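PDB 3HSI: phosphatidylserine synthase from Haemophilus influenzae, which belongs to the phospholipase D superfamily, built from two related halves that each carry a mixed beta sheet flanked by helices. Local coordinates for residues 301-312 with 352-363. Numbering follows the deposited sequence.
Sequences VEIIVGDKVAND and VVRLWRDGDNTY
Tyr363 lies along the end of strand 301-306. Its CB sits 4.0 Å from the CB of Ala310. With CG anti to the backbone N (chi1 179°), the ring is carried back along the strand: CD2 comes 3.3 Å from the N of Gly306, CE2 draws up to the CA of Val305, and one face lies over the carbonyl carbon of Val305. CZ lies near the O of Ile304, and at the tip OH reaches the CG2 of Ile304 at 3.4 Å, the two side chains crossing at about a right angle. Gly306 has no side chain, and a beta carbon there would crowd the CB of Tyr363. The tyrosine's own backbone is tied to the loop beyond the strand, Tyr363 N donating to Ala310 O (2.7 Å).

The ring lies over strand 301-306, which runs parallel to strand 352-356 in a mixed sheet of the PLD fold; helices 327-341 and 343-348 link the two strands in a beta-alpha-beta crossover, helix 327-341 packing on the face of Ile303 and Leu355. Six backbone bonds join the pair, from Val352 N to Val301 O through to Asp307 N to Trp356 O, past the strand end.

On the face of Glu302 and Arg354, the extended glutamate sends OE2 to the NE of Arg354 in a salt bridge whose hydrogen bond is weak (3.0 Å, 120° at the hydrogen). Each has another partner: Glu302 pairs with Arg416, and Arg354 NH1 bonds Thr419. Trp356 takes the CD1 of Tyr363 over one face and the CB of Ala310 at its edge, 3.7 Å from CE3. Farther out, Val309 lays CG2 over a face of the Arg357 guanidinium, 3.8 Å from NH2.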
loop_
_atom_site.group_PDB
_atom_site.type_symbol
_atom_site.label_atom_id
_atom_site.label_comp_id
_atom_site.label_asym_id
_atom_site.label_seq_id
_atom_site.Cartn_x
_atom_site.Cartn_y
_atom_site.Cartn_z
ATOM N N VAL C 301 28.686 -5.117 13.092
ATOM C CA VAL C 301 27.542 -4.277 12.793
ATOM C C VAL C 301 27.322 -3.339 13.962
ATOM O O VAL C 301 27.287 -3.764 15.126
ATOM C CB VAL C 301 26.214 -5.104 12.577
ATOM C CG1 VAL C 301 25.012 -4.139 12.314
ATOM C CG2 VAL C 301 26.382 -6.144 11.457
ATOM N N GLU C 302 27.174 -2.063 13.637
ATOM C CA GLU C 302 26.865 -1.065 14.623
ATOM C C GLU C 302 25.542 -0.389 14.225
ATOM O O GLU C 302 25.397 0.084 13.123
ATOM C CB GLU C 302 28.018 -0.043 14.692
ATOM C CG GLU C 302 27.753 1.078 15.669
ATOM C CD GLU C 302 28.851 2.134 15.694
ATOM O OE1 GLU C 302 29.872 1.985 14.964
ATOM O OE2 GLU C 302 28.703 3.115 16.472
ATOM N N ILE C 303 24.582 -0.330 15.134
ATOM C CA ILE C 303 23.312 0.310 14.826
ATOM C C ILE C 303 23.075 1.402 15.836
ATOM O O ILE C 303 23.215 1.181 17.049
ATOM C CB ILE C 303 22.150 -0.715 14.847
ATOM C CG1 ILE C 303 22.453 -1.859 13.859
ATOM C CG2 ILE C 303 20.816 0.010 14.535
ATOM C CD1 ILE C 303 21.474 -3.086 13.926
ATOM N N ILE C 304 22.776 2.597 15.340
ATOM C CA ILE C 304 22.562 3.730 16.211
ATOM C C ILE C 304 21.140 4.221 15.995
ATOM O O ILE C 304 20.788 4.611 14.901
ATOM C CB ILE C 304 23.575 4.894 15.902
ATOM C CG1 ILE C 304 24.987 4.324 15.704
ATOM C CG2 ILE C 304 23.521 5.958 17.012
ATOM C CD1 ILE C 304 26.180 5.408 15.487
ATOM N N VAL C 305 20.328 4.192 17.044
ATOM C CA VAL C 305 18.953 4.693 17.005
ATOM C C VAL C 305 18.728 5.583 18.200
ATOM O O VAL C 305 19.541 5.607 19.124
ATOM C CB VAL C 305 17.910 3.528 17.059
ATOM C CG1 VAL C 305 17.930 2.777 15.763
ATOM C CG2 VAL C 305 18.219 2.585 18.220
ATOM N N GLY C 306 17.628 6.323 18.180
ATOM C CA GLY C 306 17.211 7.087 19.320
ATOM C C GLY C 306 16.608 6.196 20.390
ATOM O O GLY C 306 15.932 5.187 20.094
ATOM N N ASP C 307 16.899 6.560 21.637
ATOM C CA ASP C 307 16.075 6.175 22.785
ATOM C C ASP C 307 14.626 6.572 22.521
ATOM O O ASP C 307 14.385 7.596 21.891
ATOM C CB ASP C 307 16.565 6.934 24.030
ATOM C CG ASP C 307 16.123 6.287 25.342
ATOM O OD1 ASP C 307 17.011 5.802 26.092
ATOM O OD2 ASP C 307 14.915 6.293 25.655
ATOM N N LYS C 308 13.685 5.756 23.010
ATOM C CA LYS C 308 12.252 6.089 23.141
ATOM C C LYS C 308 11.968 7.583 23.283
ATOM O O LYS C 308 11.123 8.145 22.603
ATOM C CB LYS C 308 11.724 5.486 24.455
ATOM C CG LYS C 308 11.265 4.095 24.402
ATOM C CD LYS C 308 10.220 3.812 25.513
ATOM C CE LYS C 308 10.665 4.029 26.967
ATOM N NZ LYS C 308 11.742 3.118 27.488
ATOM N N VAL C 309 12.669 8.203 24.219
ATOM C CA VAL C 309 12.443 9.580 24.584
ATOM C C VAL C 309 12.963 10.549 23.515
ATOM O O VAL C 309 12.560 11.704 23.496
ATOM C CB VAL C 309 13.106 9.858 25.940
ATOM C CG1 VAL C 309 13.092 11.347 26.273
ATOM C CG2 VAL C 309 12.400 9.034 27.042
ATOM N N ALA C 310 13.835 10.080 22.620
ATOM C CA ALA C 310 14.312 10.909 21.493
ATOM C C ALA C 310 13.468 10.780 20.192
ATOM O O ALA C 310 13.818 11.307 19.144
ATOM C CB ALA C 310 15.763 10.605 21.229
ATOM N N ASN C 311 12.372 10.041 20.263
ATOM C CA ASN C 311 11.400 9.926 19.175
ATOM C C ASN C 311 10.417 11.084 19.307
ATOM O O ASN C 311 10.003 11.410 20.411
ATOM C CB ASN C 311 10.673 8.597 19.339
ATOM C CG ASN C 311 9.727 8.294 18.189
ATOM O OD1 ASN C 311 8.646 8.897 18.055
ATOM N ND2 ASN C 311 10.116 7.348 17.364
ATOM N N ASP C 312 10.012 11.721 18.213
ATOM C CA ASP C 312 9.079 12.863 18.365
ATOM C C ASP C 312 7.584 12.532 18.674
ATOM O O ASP C 312 6.768 13.448 18.896
ATOM C CB ASP C 312 9.202 13.857 17.215
ATOM C CG ASP C 312 8.932 13.229 15.871
ATOM O OD1 ASP C 312 9.634 12.250 15.511
ATOM O OD2 ASP C 312 8.019 13.724 15.165
ATOM N N VAL C 352 27.083 -3.932 17.907
ATOM C CA VAL C 352 27.062 -2.786 18.791
ATOM C C VAL C 352 25.738 -2.055 18.569
ATOM O O VAL C 352 25.393 -1.694 17.444
ATOM C CB VAL C 352 28.274 -1.843 18.535
ATOM C CG1 VAL C 352 28.115 -0.502 19.299
ATOM C CG2 VAL C 352 29.583 -2.536 18.998
ATOM N N VAL C 353 24.982 -1.868 19.637
ATOM C CA VAL C 353 23.723 -1.172 19.531
ATOM C C VAL C 353 23.896 0.048 20.391
ATOM O O VAL C 353 24.234 -0.076 21.561
ATOM C CB VAL C 353 22.533 -2.048 20.007
ATOM C CG1 VAL C 353 21.236 -1.206 20.134
ATOM C CG2 VAL C 353 22.311 -3.195 19.036
ATOM N N ARG C 354 23.698 1.220 19.812
ATOM C CA ARG C 354 23.852 2.445 20.568
ATOM C C ARG C 354 22.551 3.191 20.629
ATOM O O ARG C 354 21.853 3.291 19.620
ATOM C CB ARG C 354 24.859 3.361 19.894
ATOM C CG ARG C 354 26.247 3.103 20.299
ATOM C CD ARG C 354 27.090 3.838 19.325
ATOM N NE ARG C 354 28.486 3.496 19.488
ATOM C CZ ARG C 354 29.286 4.012 20.406
ATOM N NH1 ARG C 354 28.845 4.903 21.299
ATOM N NH2 ARG C 354 30.544 3.624 20.421
ATOM N N LEU C 355 22.227 3.706 21.805
ATOM C CA LEU C 355 21.020 4.490 21.973
ATOM C C LEU C 355 21.375 5.958 22.213
ATOM O O LEU C 355 22.133 6.278 23.151
ATOM C CB LEU C 355 20.203 3.974 23.147
ATOM C CG LEU C 355 19.534 2.593 23.026
ATOM C CD1 LEU C 355 18.798 2.323 24.317
ATOM C CD2 LEU C 355 18.560 2.539 21.876
ATOM N N TRP C 356 20.799 6.829 21.382
ATOM C CA TRP C 356 21.045 8.265 21.473
ATOM C C TRP C 356 19.994 8.899 22.358
ATOM O O TRP C 356 18.800 8.582 22.246
ATOM C CB TRP C 356 21.016 8.911 20.072
ATOM C CG TRP C 356 21.446 10.373 20.003
ATOM C CD1 TRP C 356 22.703 10.850 19.682
ATOM C CD2 TRP C 356 20.608 11.541 20.192
ATOM N NE1 TRP C 356 22.690 12.239 19.675
ATOM C CE2 TRP C 356 21.435 12.687 20.003
ATOM C CE3 TRP C 356 19.262 11.726 20.570
ATOM C CZ2 TRP C 356 20.952 14.005 20.130
ATOM C CZ3 TRP C 356 18.770 13.019 20.704
ATOM C CH2 TRP C 356 19.629 14.165 20.467
ATOM N N ARG C 357 20.445 9.808 23.215
ATOM C CA ARG C 357 19.558 10.533 24.095
ATOM C C ARG C 357 20.243 11.819 24.587
ATOM O O ARG C 357 21.376 11.781 24.989
ATOM C CB ARG C 357 19.213 9.663 25.290
ATOM C CG ARG C 357 18.147 10.301 26.179
ATOM C CD ARG C 357 17.781 9.406 27.331
ATOM N NE ARG C 357 16.715 10.079 28.049
ATOM C CZ ARG C 357 15.935 9.557 28.985
ATOM N NH1 ARG C 357 16.075 8.292 29.374
ATOM N NH2 ARG C 357 14.995 10.336 29.531
ATOM N N ASP C 358 19.528 12.936 24.545
ATOM C CA ASP C 358 20.034 14.229 25.010
ATOM C C ASP C 358 18.852 15.064 25.533
ATOM O O ASP C 358 18.255 15.858 24.801
ATOM C CB ASP C 358 20.746 14.957 23.867
ATOM C CG ASP C 358 21.192 16.370 24.251
ATOM O OD1 ASP C 358 21.421 16.619 25.452
ATOM O OD2 ASP C 358 21.295 17.232 23.345
ATOM N N GLY C 359 18.484 14.853 26.790
ATOM C CA GLY C 359 17.348 15.591 27.380
ATOM C C GLY C 359 16.067 15.255 26.623
ATOM O O GLY C 359 15.757 14.072 26.392
ATOM N N ASP C 360 15.351 16.289 26.201
ATOM C CA ASP C 360 14.144 16.098 25.406
ATOM C C ASP C 360 14.359 16.291 23.898
ATOM O O ASP C 360 13.388 16.375 23.152
ATOM C CB ASP C 360 13.051 17.061 25.892
ATOM C CG ASP C 360 13.017 17.160 27.387
ATOM O OD1 ASP C 360 12.716 16.124 28.046
ATOM O OD2 ASP C 360 13.312 18.273 27.905
ATOM N N ASN C 361 15.613 16.406 23.456
ATOM C CA ASN C 361 15.887 16.580 22.022
ATOM C C ASN C 361 15.606 15.294 21.259
ATOM O O ASN C 361 15.604 14.214 21.846
ATOM C CB ASN C 361 17.304 17.097 21.812
ATOM C CG ASN C 361 17.514 18.431 22.492
ATOM O OD1 ASN C 361 16.834 19.413 22.170
ATOM N ND2 ASN C 361 18.426 18.476 23.460
ATOM N N THR C 362 15.307 15.395 19.966
ATOM C CA THR C 362 14.915 14.186 19.248
ATOM C C THR C 362 15.973 13.785 18.210
ATOM O O THR C 362 16.881 14.583 17.830
ATOM C CB THR C 362 13.545 14.313 18.603
ATOM O OG1 THR C 362 13.570 15.431 17.735
ATOM C CG2 THR C 362 12.397 14.493 19.675
ATOM N N TYR C 363 15.842 12.549 17.759
ATOM C CA TYR C 363 16.827 11.944 16.904
ATOM C C TYR C 363 16.253 11.595 15.550
ATOM O O TYR C 363 15.336 10.831 15.461
ATOM C CB TYR C 363 17.363 10.697 17.594
ATOM C CG TYR C 363 18.389 9.894 16.843
ATOM C CD1 TYR C 363 19.734 10.165 17.000
ATOM C CD2 TYR C 363 18.015 8.800 16.033
ATOM C CE1 TYR C 363 20.691 9.411 16.385
ATOM C CE2 TYR C 363 18.979 8.028 15.381
ATOM C CZ TYR C 363 20.329 8.341 15.575
ATOM O OH TYR C 363 21.343 7.637 14.958
#